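Myo-inositol phosphohydrolase (Mitsuokella multacida, PDB 4WU3) probably removes phosphate groups from inositol phosphates such as phytate by hydrolysis, as a PTP-like phosphatase, and is captured here with inositol-(1,3,4,5)-tetrakisphosphate bound. Local coordinates at residues Met89-Ala93 against Met253-Asp257; Asp345-Arg349 against Asn430-Val434. The protein carries 2 engineered substitutions. All blocks are in the same frame, centred on the assembly; numbering follows the deposited sequence.

Interaction 1: residues Met89-Ala93 against Met253-Asp257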
loop_
_atom_site.group_PDB
_atom_site.type_symbol
_atom_site.label_atom_id
_atom_site.label_comp_id
_atom_site.label_asym_id
_atom_site.label_seq_id
_atom_site.Cartn_x
_atom_site.Cartn_y
_atom_site.Cartn_z
ATOM N N MET A 89 24.331 20.765 9.713
ATOM C CA MET A 89 23.918 19.370 9.613
ATOM C C MET A 89 24.950 18.517 8.886
ATOM O O MET A 89 24.972 17.297 9.050
ATOM C CB MET A 89 22.578 19.280 8.902
ATOM C CG MET A 89 21.446 19.903 9.702
ATOM S SD MET A 89 19.827 19.368 9.146
ATOM C CE MET A 89 19.813 20.024 7.483
ATOM N N ASN A 90 25.792 19.164 8.081
ATOM C CA ASN A 90 26.858 18.486 7.365
ATOM C C ASN A 90 26.304 17.371 6.514
ATOM O O ASN A 90 26.706 16.215 6.618
ATOM C CB ASN A 90 27.905 17.960 8.334
ATOM C CG ASN A 90 28.736 19.074 8.942
ATOM O OD1 ASN A 90 28.783 20.180 8.407
ATOM N ND2 ASN A 90 29.406 18.786 10.052
ATOM N N VAL A 91 25.392 17.747 5.635
ATOM C CA VAL A 91 24.632 16.793 4.897
ATOM C C VAL A 91 24.400 17.285 3.470
ATOM O O VAL A 91 24.251 18.489 3.237
ATOM C CB VAL A 91 23.289 16.558 5.611
ATOM C CG1 VAL A 91 22.318 17.696 5.327
ATOM C CG2 VAL A 91 22.695 15.237 5.182
ATOM N N SER A 92 24.395 16.358 2.517
ATOM C CA SER A 92 23.924 16.661 1.157
ATOM C C SER A 92 23.154 15.461 0.623
ATOM O O SER A 92 23.092 14.427 1.277
ATOM C CB SER A 92 25.076 17.042 0.210
ATOM O OG SER A 92 26.062 16.027 0.153
ATOM N N ALA A 93 22.550 15.622 -0.554
ATOM C CA ALA A 93 21.717 14.587 -1.154
ATOM C C ALA A 93 21.552 14.807 -2.658
ATOM O O ALA A 93 21.770 15.910 -3.169
ATOM C CB ALA A 93 20.352 14.564 -0.480
ATOM N N MET A 253 16.730 12.545 4.280
ATOM C CA MET A 253 17.108 13.930 4.563
ATOM C C MET A 253 16.265 14.470 5.712
ATOM O O MET A 253 16.766 15.199 6.578
ATOM C CB MET A 253 16.923 14.804 3.324
ATOM C CG MET A 253 18.076 14.703 2.339
ATOM S SD MET A 253 19.617 15.352 3.016
ATOM C CE MET A 253 19.390 17.103 2.711
ATOM N N VAL A 254 14.983 14.097 5.706
ATOM C CA VAL A 254 14.058 14.413 6.798
ATOM C C VAL A 254 14.452 13.702 8.095
ATOM O O VAL A 254 14.452 14.321 9.156
ATOM C CB VAL A 254 12.608 14.050 6.425
ATOM C CG1 VAL A 254 11.713 14.016 7.655
ATOM C CG2 VAL A 254 12.073 15.052 5.416
ATOM N N MET A 255 14.796 12.420 8.022
ATOM C CA MET A 255 15.313 11.709 9.202
ATOM C C MET A 255 16.568 12.378 9.784
ATOM O O MET A 255 16.692 12.553 10.995
ATOM C CB MET A 255 15.633 10.252 8.861
ATOM C CG MET A 255 14.409 9.391 8.602
ATOM S SD MET A 255 14.841 7.801 7.861
ATOM C CE MET A 255 15.778 7.039 9.194
ATOM N N HIS A 256 17.500 12.741 8.915
ATOM C CA HIS A 256 18.731 13.409 9.333
ATOM C C HIS A 256 18.414 14.709 10.077
ATOM O O HIS A 256 18.909 14.944 11.180
ATOM C CB HIS A 256 19.601 13.689 8.098
ATOM C CG HIS A 256 21.014 14.081 8.413
ATOM N ND1 HIS A 256 22.051 13.172 8.456
ATOM C CD2 HIS A 256 21.562 15.286 8.684
ATOM C CE1 HIS A 256 23.175 13.801 8.752
ATOM N NE2 HIS A 256 22.906 15.087 8.886
ATOM N N ASP A 257 17.578 15.544 9.461
ATOM C CA ASP A 257 17.181 16.828 10.035
ATOM C C ASP A 257 16.579 16.581 11.422
ATOM O O ASP A 257 16.899 17.271 12.387
ATOM C CB ASP A 257 16.171 17.501 9.106
ATOM C CG ASP A 257 15.996 18.987 9.378
ATOM O OD1 ASP A 257 16.298 19.450 10.497
ATOM O OD2 ASP A 257 15.524 19.700 8.468
#
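His256 NE2 donates to Met89 O over 3.0 Å with an N-H...O angle of 166°, joining the helix that follows the phosphate-binding loop in the PTP-like fold to the turn entering strand 91-94. The acceptor lies at the edge of the imidazole, in its plane, whereas the donor is tilted 34° from the plane of the Met89 carbonyl. The helix runs nearly antiparallel to the strand, and the imidazole bridges the gap: with CG anti to the backbone N (chi1 -167°), the side chain of His256 comes at Val91 from the opposite direction. Val91 CG2 sits over the centre of one ring face, 3.6 Å from the centroid, a CH-pi contact almost on the ring normal. At the other ring nitrogen, ND1 is hydrogen-bonded to Tyr240 OH of strand 237-241, so both nitrogens are engaged and ring rotation is fixed. A leucine in place of His256 would probably leave Met89 O without this helix donor, Tyr240 OH without its imidazole mate and Val91 without a flat face to lie on. One turn earlier on the helix, Met253 bends at chi2 and chi3 and brings its thioether to the strand, where SD meets Val91 CG2 at 3.8 Å. At the other end of this buried contact Met89 reaches back to Asp257, whose carboxylate is held by Arg273, Asn261 and Gln274; Met89 SD rests 3.8 Å from Asp257 CA. Toward the strand's far end, Ala93 CB packs on Met253 CG at 3.6 Å.

Interaction 2: residues Asp345-Arg349 against Asn430-Val434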
loop_
_atom_site.group_PDB
_atom_site.type_symbol
_atom_site.label_atom_id
_atom_site.label_comp_id
_atom_site.label_asym_id
_atom_site.label_seq_id
_atom_site.Cartn_x
_atom_site.Cartn_y
_atom_site.Cartn_z
ATOM N N ASP A 345 9.347 -35.172 13.457
ATOM C CA ASP A 345 10.258 -35.320 12.319
ATOM C C ASP A 345 10.219 -36.741 11.799
ATOM O O ASP A 345 10.145 -36.975 10.598
ATOM C CB ASP A 345 11.698 -34.982 12.720
ATOM C CG ASP A 345 11.921 -33.491 12.922
ATOM O OD1 ASP A 345 11.145 -32.696 12.362
ATOM O OD2 ASP A 345 12.874 -33.116 13.635
ATOM N N THR A 346 10.297 -37.700 12.715
ATOM C CA THR A 346 10.245 -39.099 12.342
ATOM C C THR A 346 9.837 -39.950 13.538
ATOM O O THR A 346 10.320 -39.783 14.663
ATOM C CB THR A 346 11.576 -39.589 11.726
ATOM O OG1 THR A 346 11.474 -40.982 11.394
ATOM C CG2 THR A 346 12.734 -39.382 12.678
ATOM N N LYS A 347 8.909 -40.852 13.269
ATOM C CA LYS A 347 8.352 -41.720 14.274
ATOM C C LYS A 347 9.332 -42.825 14.597
ATOM O O LYS A 347 10.070 -43.277 13.736
ATOM C CB LYS A 347 7.079 -42.346 13.743
ATOM C CG LYS A 347 5.982 -42.392 14.765
ATOM C CD LYS A 347 4.787 -43.155 14.227
ATOM C CE LYS A 347 4.232 -44.099 15.276
ATOM N NZ LYS A 347 3.002 -44.762 14.785
ATOM N N ASP A 348 9.324 -43.262 15.844
ATOM C CA ASP A 348 10.199 -44.336 16.287
ATOM C C ASP A 348 9.816 -45.633 15.598
ATOM O O ASP A 348 8.739 -46.183 15.845
ATOM C CB ASP A 348 10.078 -44.493 17.793
ATOM C CG ASP A 348 11.103 -45.439 18.370
ATOM O OD1 ASP A 348 11.916 -46.000 17.600
ATOM O OD2 ASP A 348 11.083 -45.629 19.608
ATOM N N ARG A 349 10.708 -46.110 14.733
ATOM C CA ARG A 349 10.460 -47.273 13.898
ATOM C C ARG A 349 11.747 -48.066 13.705
ATOM O O ARG A 349 12.835 -47.490 13.640
ATOM C CB ARG A 349 9.922 -46.822 12.541
ATOM C CG ARG A 349 8.612 -46.054 12.628
ATOM C CD ARG A 349 8.254 -45.414 11.295
ATOM N NE ARG A 349 9.079 -44.242 11.010
ATOM C CZ ARG A 349 9.059 -43.569 9.864
ATOM N NH1 ARG A 349 8.264 -43.954 8.877
ATOM N NH2 ARG A 349 9.845 -42.511 9.701
ATOM N N ASN A 430 10.005 -39.575 23.776
ATOM C CA ASN A 430 9.505 -40.969 23.779
ATOM C C ASN A 430 10.065 -41.823 22.648
ATOM O O ASN A 430 9.386 -42.723 22.151
ATOM C CB ASN A 430 7.977 -41.016 23.662
ATOM C CG ASN A 430 7.270 -40.245 24.757
ATOM O OD1 ASN A 430 7.800 -40.042 25.843
ATOM N ND2 ASN A 430 6.046 -39.822 24.472
ATOM N N GLY A 431 11.291 -41.540 22.228
ATOM C CA GLY A 431 11.914 -42.303 21.154
ATOM C C GLY A 431 11.725 -41.688 19.782
ATOM O O GLY A 431 12.404 -42.081 18.822
ATOM N N ASN A 432 10.802 -40.733 19.675
ATOM C CA ASN A 432 10.516 -40.069 18.395
ATOM C C ASN A 432 11.356 -38.815 18.220
ATOM O O ASN A 432 11.535 -38.051 19.161
ATOM C CB ASN A 432 9.044 -39.659 18.304
ATOM C CG ASN A 432 8.094 -40.812 18.523
ATOM O OD1 ASN A 432 8.131 -41.819 17.824
ATOM N ND2 ASN A 432 7.223 -40.664 19.508
ATOM N N ALA A 433 11.849 -38.599 17.005
ATOM C CA ALA A 433 12.571 -37.376 16.651
ATOM C C ALA A 433 11.575 -36.224 16.515
ATOM O O ALA A 433 10.596 -36.330 15.777
ATOM C CB ALA A 433 13.310 -37.577 15.335
ATOM N N VAL A 434 11.832 -35.131 17.225
ATOM C CA VAL A 434 10.973 -33.965 17.184
ATOM C C VAL A 434 11.815 -32.714 17.001
ATOM O O VAL A 434 13.023 -32.734 17.233
ATOM C CB VAL A 434 10.144 -33.828 18.477
ATOM C CG1 VAL A 434 9.276 -35.056 18.695
ATOM C CG2 VAL A 434 11.051 -33.614 19.673
HETATM O O HOH W 1 8.594 -44.927 21.437
#
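Thr346 and Ala433 place their side chains on the same face of the sheet as an antiparallel hydrogen-bonded pair, and the methyls press together, Thr346 CG2 to Ala433 CB at 3.3 Å, tighter than usual van der Waals contact. The threonine rotamer sets this up: OG1 is anti to the backbone N (chi1 179°), which puts CG2 between the backbone N and the carbonyl carbon, against the alanine. OG1 is left to accept from Arg349 NH2 at 2.8 Å, in the guanidinium plane, while Arg349 NE reaches Lys347 O from above that carbonyl's plane; the arginine thus folds back along its own chain. Opposite Ala433 the strand carries a classic beta bulge: Asp345 N donates to Ala433 O at 2.9 Å, Thr346 N adds a weak bond to the same oxygen, and Ala433 N returns a bond of 3.0 Å to Thr346 O. Past the pair, Asn432 lies alongside Lys347, pointing the same way, and its amide oxygen takes over where strand pairing ends. Asn432 OD1 accepts Asp348 N at 2.7 Å, in the carbonyl plane, while Asp348 CB rests on Gly431 O at 3.5 Å. The Asp345 carboxylate is gripped by Arg422, Ser435 and Gln541; since Gln541 lines the inositol phosphate pocket, Asp345 is a second-shell residue there. Strand 342-346 runs between strands 467-471 and 432-438 of a mixed sheet, and the start of helix 398-411 meets the strand's end and the loop beyond it, Glu400 bonding Thr346 OG1 and Gly399 N bonding Asp348 OD1.

Overall arrangement
From the N terminus, 89-93 comes first; the chain then runs through strands 116-122, 205-211 and 237-241 before 253-257 returns to it, so interaction 1 closes a loop of 159 residues that supplies three strands of the first five-stranded sheet. Only after that does the chain reach 345-349, and interaction 2 closes a shorter loop of 80 residues at 430-434, containing helix 398-411 and strand 416-422. The two loops follow in series, neither nested nor crossed. Interaction 1 ties a helix to a sheet; interaction 2 joins two neighbouring strands of another sheet, one of six strands. Their centres lie about 58 Å apart, on opposite sides of the chain's centre, and their nearest atoms about 40 Å.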